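Local atomic coordinates of DNA ligase (Archaeoglobus fulgidus, PDB entry 3GDE), a protein that probably seals nicks in double-stranded DNA during replication, recombination and repair, using ATP and passing through an AMP-lysine intermediate. Residues G435-G440 with P485-Q490; S447-A452 with E474-L479. All blocks are in the same frame, centred on the assembly; numbering follows the deposited sequence.

Contact 1: G435-G440 with P485-Q490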
ATOM      1  N   GLY A 435       8.395  -6.566 -19.179  1.00 35.12           N
ATOM      2  CA  GLY A 435       7.500  -6.847 -20.282  1.00 36.66           C
ATOM      3  C   GLY A 435       8.186  -7.264 -21.568  1.00 37.98           C
ATOM      4  O   GLY A 435       9.409  -7.367 -21.636  1.00 38.09           O
ATOM      5  N   GLU A 436       7.370  -7.526 -22.584  1.00 39.06           N
ATOM      6  CA  GLU A 436       7.842  -7.868 -23.910  1.00 40.60           C
ATOM      7  C   GLU A 436       6.970  -7.159 -24.931  1.00 40.62           C
ATOM      8  O   GLU A 436       5.744  -7.113 -24.802  1.00 40.09           O
ATOM      9  CB  GLU A 436       7.809  -9.379 -24.150  1.00 40.41           C
ATOM     10  CG  GLU A 436       8.880 -10.175 -23.399  1.00 42.18           C
ATOM     11  CD  GLU A 436       8.781 -11.688 -23.629  1.00 43.20           C
ATOM     12  OE1 GLU A 436       7.662 -12.264 -23.548  1.00 45.96           O
ATOM     13  OE2 GLU A 436       9.838 -12.314 -23.889  1.00 47.45           O
ATOM     14  N   TRP A 437       7.623  -6.581 -25.934  1.00 41.41           N
ATOM     15  CA  TRP A 437       6.926  -6.013 -27.076  1.00 42.15           C
ATOM     16  C   TRP A 437       6.318  -7.125 -27.910  1.00 43.50           C
ATOM     17  O   TRP A 437       6.910  -8.203 -28.052  1.00 43.14           O
ATOM     18  CB  TRP A 437       7.883  -5.165 -27.915  1.00 41.33           C
ATOM     19  CG  TRP A 437       8.274  -3.899 -27.225  1.00 40.05           C
ATOM     20  CD1 TRP A 437       9.477  -3.614 -26.652  1.00 39.09           C
ATOM     21  CD2 TRP A 437       7.438  -2.755 -27.006  1.00 39.28           C
ATOM     22  NE1 TRP A 437       9.449  -2.358 -26.091  1.00 39.44           N
ATOM     23  CE2 TRP A 437       8.208  -1.807 -26.294  1.00 39.71           C
ATOM     24  CE3 TRP A 437       6.114  -2.437 -27.345  1.00 38.08           C
ATOM     25  CZ2 TRP A 437       7.703  -0.552 -25.924  1.00 39.68           C
ATOM     26  CZ3 TRP A 437       5.608  -1.197 -26.977  1.00 39.24           C
ATOM     27  CH2 TRP A 437       6.404  -0.267 -26.270  1.00 39.70           C
ATOM     28  N   GLY A 438       5.120  -6.868 -28.429  1.00 45.49           N
ATOM     29  CA  GLY A 438       4.482  -7.765 -29.396  1.00 48.33           C
ATOM     30  C   GLY A 438       5.231  -7.809 -30.722  1.00 50.39           C
ATOM     31  O   GLY A 438       6.304  -7.205 -30.874  1.00 50.16           O
ATOM     32  N   GLU A 439       4.660  -8.519 -31.692  1.00 52.68           N
ATOM     33  CA  GLU A 439       5.351  -8.811 -32.954  1.00 54.79           C
ATOM     34  C   GLU A 439       4.454  -8.539 -34.161  1.00 55.86           C
ATOM     35  O   GLU A 439       3.218  -8.550 -34.038  1.00 56.03           O
ATOM     36  CB  GLU A 439       5.875 -10.260 -32.958  1.00 54.95           C
ATOM     37  CG  GLU A 439       4.809 -11.368 -33.115  1.00 57.04           C
ATOM     38  CD  GLU A 439       3.617 -11.229 -32.162  1.00 59.62           C
ATOM     39  OE1 GLU A 439       3.832 -11.068 -30.937  1.00 59.96           O
ATOM     40  OE2 GLU A 439       2.460 -11.281 -32.643  1.00 60.92           O
ATOM     41  N   GLY A 440       5.080  -8.287 -35.315  1.00 56.93           N
ATOM     42  CA  GLY A 440       4.351  -8.005 -36.556  1.00 58.43           C
ATOM     43  C   GLY A 440       3.471  -6.768 -36.451  1.00 59.41           C
ATOM     44  O   GLY A 440       3.979  -5.651 -36.344  1.00 59.74           O
ATOM     45  N   PRO A 485       6.619   5.376 -20.496  1.00 32.52           N
ATOM     46  CA  PRO A 485       7.509   6.330 -19.795  1.00 31.91           C
ATOM     47  C   PRO A 485       8.409   5.685 -18.741  1.00 31.09           C
ATOM     48  O   PRO A 485       9.451   6.238 -18.391  1.00 30.82           O
ATOM     49  CB  PRO A 485       6.533   7.282 -19.101  1.00 31.74           C
ATOM     50  CG  PRO A 485       5.242   7.117 -19.816  1.00 32.46           C
ATOM     51  CD  PRO A 485       5.195   5.705 -20.277  1.00 32.08           C
ATOM     52  N   LEU A 486       7.998   4.516 -18.256  1.00 30.28           N
ATOM     53  CA  LEU A 486       8.678   3.838 -17.163  1.00 29.59           C
ATOM     54  C   LEU A 486       9.748   2.862 -17.640  1.00 29.35           C
ATOM     55  O   LEU A 486      10.360   2.184 -16.815  1.00 28.57           O
ATOM     56  CB  LEU A 486       7.660   3.106 -16.273  1.00 29.16           C
ATOM     57  CG  LEU A 486       6.456   3.873 -15.704  1.00 29.62           C
ATOM     58  CD1 LEU A 486       5.712   2.974 -14.729  1.00 29.85           C
ATOM     59  CD2 LEU A 486       6.852   5.191 -15.013  1.00 28.93           C
ATOM     60  N   ILE A 487       9.972   2.786 -18.955  1.00 29.69           N
ATOM     61  CA  ILE A 487      10.982   1.864 -19.491  1.00 30.55           C
ATOM     62  C   ILE A 487      12.386   2.341 -19.134  1.00 31.89           C
ATOM     63  O   ILE A 487      12.799   3.462 -19.452  1.00 31.61           O
ATOM     64  CB  ILE A 487      10.848   1.579 -21.013  1.00 30.61           C
ATOM     65  CG1 ILE A 487       9.585   0.748 -21.308  1.00 30.31           C
ATOM     66  CG2 ILE A 487      12.096   0.838 -21.527  1.00 29.84           C
ATOM     67  CD1 ILE A 487       9.144   0.750 -22.777  1.00 29.76           C
ATOM     68  N   VAL A 488      13.109   1.448 -18.476  1.00 33.33           N
ATOM     69  CA  VAL A 488      14.341   1.774 -17.811  1.00 35.14           C
ATOM     70  C   VAL A 488      15.443   0.820 -18.331  1.00 36.34           C
ATOM     71  O   VAL A 488      16.632   0.971 -18.052  1.00 36.28           O
ATOM     72  CB  VAL A 488      14.085   1.710 -16.281  1.00 34.67           C
ATOM     73  CG1 VAL A 488      14.607   0.422 -15.653  1.00 35.09           C
ATOM     74  CG2 VAL A 488      14.621   2.933 -15.603  1.00 35.70           C
ATOM     75  N   SER A 489      15.011  -0.163 -19.106  1.00 38.27           N
ATOM     76  CA  SER A 489      15.907  -1.090 -19.779  1.00 40.60           C
ATOM     77  C   SER A 489      15.157  -1.627 -20.984  1.00 41.99           C
ATOM     78  O   SER A 489      13.974  -1.957 -20.887  1.00 41.98           O
ATOM     79  CB  SER A 489      16.327  -2.238 -18.846  1.00 40.57           C
ATOM     80  OG  SER A 489      16.973  -3.290 -19.551  1.00 41.28           O
ATOM     81  N   GLN A 490      15.829  -1.659 -22.128  1.00 43.97           N
ATOM     82  CA  GLN A 490      15.297  -2.348 -23.304  1.00 45.65           C
ATOM     83  C   GLN A 490      16.393  -3.134 -24.005  1.00 46.36           C
ATOM     84  O   GLN A 490      17.305  -2.547 -24.602  1.00 46.59           O
ATOM     85  CB  GLN A 490      14.603  -1.392 -24.279  1.00 45.78           C
ATOM     86  CG  GLN A 490      13.933  -2.138 -25.424  1.00 47.39           C
ATOM     87  CD  GLN A 490      12.937  -1.312 -26.212  1.00 48.89           C
ATOM     88  OE1 GLN A 490      12.324  -0.372 -25.700  1.00 50.35           O
ATOM     89  NE2 GLN A 490      12.753  -1.680 -27.472  1.00 50.75           N
TER
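W437 reaches from the end of strand 428-437 to I487 and Q490 with its indole, and those two side chains receive it on different parts of the ring. The delta methyl of I487 meets the six-membered ring obliquely, CD1 lying 3.7 Å from CZ2 of W437. At the pyrrole side Q490 brings up its terminal amide: OE1 sits near the plane of the indole, off its edge, 3.5 Å from NE1 of W437, too loose to count as a hydrogen bond, and CD and NE2 of Q490 lie almost as close to NE1. The amide is turned 44° from the ring, while its NE2 gives a weak hydrogen bond to the O of G492, which favours this rotation of the amide. Q490 gets there because CG stands anti to the backbone N (chi1 -174°) and the chain beyond it runs extended. Strand 494-497 lies between the two segments in the sheet, pairing with both of their strands, and V495 touches W437 as well as Q490. R484 and K493 add further contacts to the indole. With alanine at W437, the methyl of I487 would probably lose its apolar neighbour and OE1 of Q490 the N-H it faces, leaving a gap beside V495. Chemically, the contact is apolar at the benzene end and polar but unbonded at the pyrrole end; the indole N-H points roughly at OE1, so a long, weak electrostatic attraction probably adds to the van der Waals packing.

Contact 2: S447-A452 with E474-L479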
ATOM      1  N   SER A 447       2.924  -7.077 -25.016  1.00 42.60           N
ATOM      2  CA  SER A 447       2.060  -8.258 -25.118  1.00 41.17           C
ATOM      3  C   SER A 447       2.135  -9.158 -23.885  1.00 39.90           C
ATOM      4  O   SER A 447       1.197  -9.908 -23.595  1.00 40.21           O
ATOM      5  CB  SER A 447       2.407  -9.065 -26.372  1.00 41.15           C
ATOM      6  OG  SER A 447       3.698  -9.645 -26.266  1.00 41.65           O
ATOM      7  N   SER A 448       3.249  -9.050 -23.163  1.00 37.89           N
ATOM      8  CA  SER A 448       3.609  -9.942 -22.063  1.00 35.83           C
ATOM      9  C   SER A 448       4.207  -9.139 -20.896  1.00 34.47           C
ATOM     10  O   SER A 448       4.907  -8.152 -21.130  1.00 34.09           O
ATOM     11  CB  SER A 448       4.646 -10.919 -22.585  1.00 35.52           C
ATOM     12  OG  SER A 448       4.873 -11.937 -21.663  1.00 35.88           O
ATOM     13  N   PHE A 449       3.951  -9.569 -19.656  1.00 32.75           N
ATOM     14  CA  PHE A 449       4.309  -8.786 -18.449  1.00 31.05           C
ATOM     15  C   PHE A 449       4.936  -9.632 -17.349  1.00 30.19           C
ATOM     16  O   PHE A 449       4.409 -10.673 -16.982  1.00 29.98           O
ATOM     17  CB  PHE A 449       3.086  -8.036 -17.891  1.00 30.48           C
ATOM     18  CG  PHE A 449       2.373  -7.197 -18.909  1.00 30.12           C
ATOM     19  CD1 PHE A 449       1.329  -7.733 -19.666  1.00 29.47           C
ATOM     20  CD2 PHE A 449       2.747  -5.874 -19.131  1.00 29.12           C
ATOM     21  CE1 PHE A 449       0.663  -6.956 -20.625  1.00 29.38           C
ATOM     22  CE2 PHE A 449       2.087  -5.090 -20.095  1.00 29.19           C
ATOM     23  CZ  PHE A 449       1.046  -5.630 -20.839  1.00 29.06           C
ATOM     24  N   GLU A 450       6.069  -9.175 -16.830  1.00 29.86           N
ATOM     25  CA  GLU A 450       6.779  -9.853 -15.735  1.00 29.55           C
ATOM     26  C   GLU A 450       6.199  -9.402 -14.404  1.00 28.66           C
ATOM     27  O   GLU A 450       5.957  -8.203 -14.205  1.00 28.09           O
ATOM     28  CB  GLU A 450       8.269  -9.520 -15.777  1.00 29.83           C
ATOM     29  CG  GLU A 450       8.976  -9.981 -17.028  1.00 32.92           C
ATOM     30  CD  GLU A 450       8.984 -11.492 -17.153  1.00 37.46           C
ATOM     31  OE1 GLU A 450       8.524 -12.012 -18.191  1.00 39.29           O
ATOM     32  OE2 GLU A 450       9.440 -12.161 -16.202  1.00 40.86           O
ATOM     33  N   LEU A 451       5.986 -10.358 -13.499  1.00 27.75           N
ATOM     34  CA  LEU A 451       5.241 -10.097 -12.261  1.00 27.37           C
ATOM     35  C   LEU A 451       6.046 -10.447 -11.024  1.00 27.04           C
ATOM     36  O   LEU A 451       6.729 -11.473 -10.985  1.00 27.12           O
ATOM     37  CB  LEU A 451       3.915 -10.869 -12.243  1.00 27.18           C
ATOM     38  CG  LEU A 451       2.950 -10.744 -13.427  1.00 27.17           C
ATOM     39  CD1 LEU A 451       1.884 -11.823 -13.320  1.00 27.84           C
ATOM     40  CD2 LEU A 451       2.323  -9.363 -13.532  1.00 26.05           C
ATOM     41  N   ALA A 452       5.958  -9.594 -10.006  1.00 26.43           N
ATOM     42  CA  ALA A 452       6.759  -9.784  -8.802  1.00 26.26           C
ATOM     43  C   ALA A 452       5.960  -9.565  -7.536  1.00 26.20           C
ATOM     44  O   ALA A 452       5.081  -8.707  -7.485  1.00 26.16           O
ATOM     45  CB  ALA A 452       7.989  -8.870  -8.823  1.00 25.98           C
ATOM     46  N   GLU A 474      -7.654  -3.265 -26.292  1.00 40.95           N
ATOM     47  CA  GLU A 474      -7.686  -1.960 -25.663  1.00 41.99           C
ATOM     48  C   GLU A 474      -6.916  -1.967 -24.317  1.00 41.43           C
ATOM     49  O   GLU A 474      -6.243  -0.988 -23.994  1.00 41.42           O
ATOM     50  CB  GLU A 474      -9.120  -1.420 -25.537  1.00 41.94           C
ATOM     51  CG  GLU A 474      -9.950  -2.024 -24.415  1.00 44.14           C
ATOM     52  CD  GLU A 474     -11.405  -1.570 -24.438  1.00 44.63           C
ATOM     53  OE1 GLU A 474     -12.299  -2.442 -24.603  1.00 48.88           O
ATOM     54  OE2 GLU A 474     -11.652  -0.351 -24.287  1.00 47.16           O
ATOM     55  N   ASP A 475      -6.996  -3.070 -23.564  1.00 40.91           N
ATOM     56  CA  ASP A 475      -6.132  -3.285 -22.395  1.00 40.24           C
ATOM     57  C   ASP A 475      -4.676  -3.066 -22.767  1.00 40.00           C
ATOM     58  O   ASP A 475      -3.974  -2.327 -22.092  1.00 39.82           O
ATOM     59  CB  ASP A 475      -6.269  -4.705 -21.829  1.00 40.04           C
ATOM     60  CG  ASP A 475      -7.450  -4.865 -20.905  1.00 39.60           C
ATOM     61  OD1 ASP A 475      -7.852  -3.889 -20.241  1.00 41.09           O
ATOM     62  OD2 ASP A 475      -7.979  -5.988 -20.828  1.00 40.10           O
ATOM     63  N   LEU A 476      -4.233  -3.707 -23.847  1.00 39.75           N
ATOM     64  CA  LEU A 476      -2.840  -3.596 -24.302  1.00 39.68           C
ATOM     65  C   LEU A 476      -2.477  -2.193 -24.783  1.00 39.53           C
ATOM     66  O   LEU A 476      -1.369  -1.741 -24.561  1.00 39.42           O
ATOM     67  CB  LEU A 476      -2.517  -4.639 -25.381  1.00 39.13           C
ATOM     68  CG  LEU A 476      -2.615  -6.113 -24.959  1.00 39.34           C
ATOM     69  CD1 LEU A 476      -2.278  -7.060 -26.116  1.00 37.28           C
ATOM     70  CD2 LEU A 476      -1.743  -6.407 -23.723  1.00 38.56           C
ATOM     71  N   GLU A 477      -3.418  -1.521 -25.437  1.00 39.98           N
ATOM     72  CA  GLU A 477      -3.249  -0.129 -25.848  1.00 40.94           C
ATOM     73  C   GLU A 477      -3.001   0.733 -24.621  1.00 40.26           C
ATOM     74  O   GLU A 477      -2.028   1.484 -24.569  1.00 39.74           O
ATOM     75  CB  GLU A 477      -4.501   0.389 -26.578  1.00 40.87           C
ATOM     76  CG  GLU A 477      -4.575   0.054 -28.058  1.00 42.21           C
ATOM     77  CD  GLU A 477      -5.982   0.198 -28.648  1.00 43.21           C
ATOM     78  OE1 GLU A 477      -6.694   1.177 -28.300  1.00 45.94           O
ATOM     79  OE2 GLU A 477      -6.373  -0.671 -29.470  1.00 45.51           O
ATOM     80  N   GLU A 478      -3.895   0.604 -23.641  1.00 39.93           N
ATOM     81  CA  GLU A 478      -3.880   1.425 -22.432  1.00 40.22           C
ATOM     82  C   GLU A 478      -2.649   1.173 -21.557  1.00 39.07           C
ATOM     83  O   GLU A 478      -2.062   2.112 -21.028  1.00 39.04           O
ATOM     84  CB  GLU A 478      -5.170   1.217 -21.633  1.00 39.87           C
ATOM     85  CG  GLU A 478      -6.426   1.725 -22.347  1.00 41.78           C
ATOM     86  CD  GLU A 478      -7.731   1.200 -21.738  1.00 42.94           C
ATOM     87  OE1 GLU A 478      -7.916  -0.044 -21.642  1.00 47.11           O
ATOM     88  OE2 GLU A 478      -8.588   2.040 -21.366  1.00 46.17           O
ATOM     89  N   LEU A 479      -2.261  -0.093 -21.426  1.00 38.25           N
ATOM     90  CA  LEU A 479      -1.148  -0.490 -20.571  1.00 37.42           C
ATOM     91  C   LEU A 479       0.200  -0.116 -21.171  1.00 37.37           C
ATOM     92  O   LEU A 479       1.141   0.205 -20.435  1.00 36.60           O
ATOM     93  CB  LEU A 479      -1.193  -1.991 -20.283  1.00 36.91           C
ATOM     94  CG  LEU A 479      -2.356  -2.498 -19.429  1.00 35.94           C
ATOM     95  CD1 LEU A 479      -2.371  -4.013 -19.449  1.00 33.59           C
ATOM     96  CD2 LEU A 479      -2.319  -1.944 -17.991  1.00 33.30           C
TER
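The hydrophobic core under the helix of the C-terminal OB-fold domain is where this contact lies: F449, from strand 446-454, points its ring at helix 473-483 and meets two leucines one helical turn apart. The first, L476, lays its CD2 methyl in the plane of the phenyl ring, at the edge, 4.0 Å from CE1 of F449 and almost as near to CZ. The second, L479, approaches obliquely, its CD1 4.0 Å from CZ of F449. The far end of the ring is thus shared between one branch of each leucine. The CB of F449 points toward the helix, and chi1 of -53°, with CG anti to the carbonyl carbon, sets CE1 and CZ against the two leucines. The segment axes pass 10.2 Å apart, a distance that the ring of F449 and the leucine side chains fill together. Strand and helix segments run at 57° to one another, and the backbones come nearest at S447 and L476, whose CA atoms are 6.8 Å apart. There the CB of S447 points away from the helix, and its CA faces the CD2 methyl of L476, at 4.5 Å.

In an OB fold a curled antiparallel barrel carries a helix between its third and fourth strands; helix 473-483, following strand 461-467, fits that place and closes one end of the barrel. The aromatic ring is packed further from within the domain: F503 of strand 502-506 meets it edge-to-face, and F471, just ahead of the helix, meets it with planes at about 45°. Both of these phenylalanines also touch L479, so ring and leucine share a common surround. On the same strand, S447 and S448 both face E436 in a classic beta bulge immediately before F449.

From the N terminus the chain first runs along strand 428-437, whose end supplies 435-440, and turns back antiparallel into strand 446-454, which supplies 447-452. After strand 461-467 comes helix 473-483, where contact 2 closes its loop at 474-479. The chain then leaves the helix for strand 487-491, and 485-490 closes contact 1, so contact 2 is nested inside the longer loop. Their centres lie 10 Å apart. The pairing of strands 428-437 and 446-454 joins them directly: E436 O and S447 N are 2.8 Å apart, a probable hydrogen bond. Contact 2 ties the helix to the sheet, while contact 1 ties two of its strands across strand 494-497.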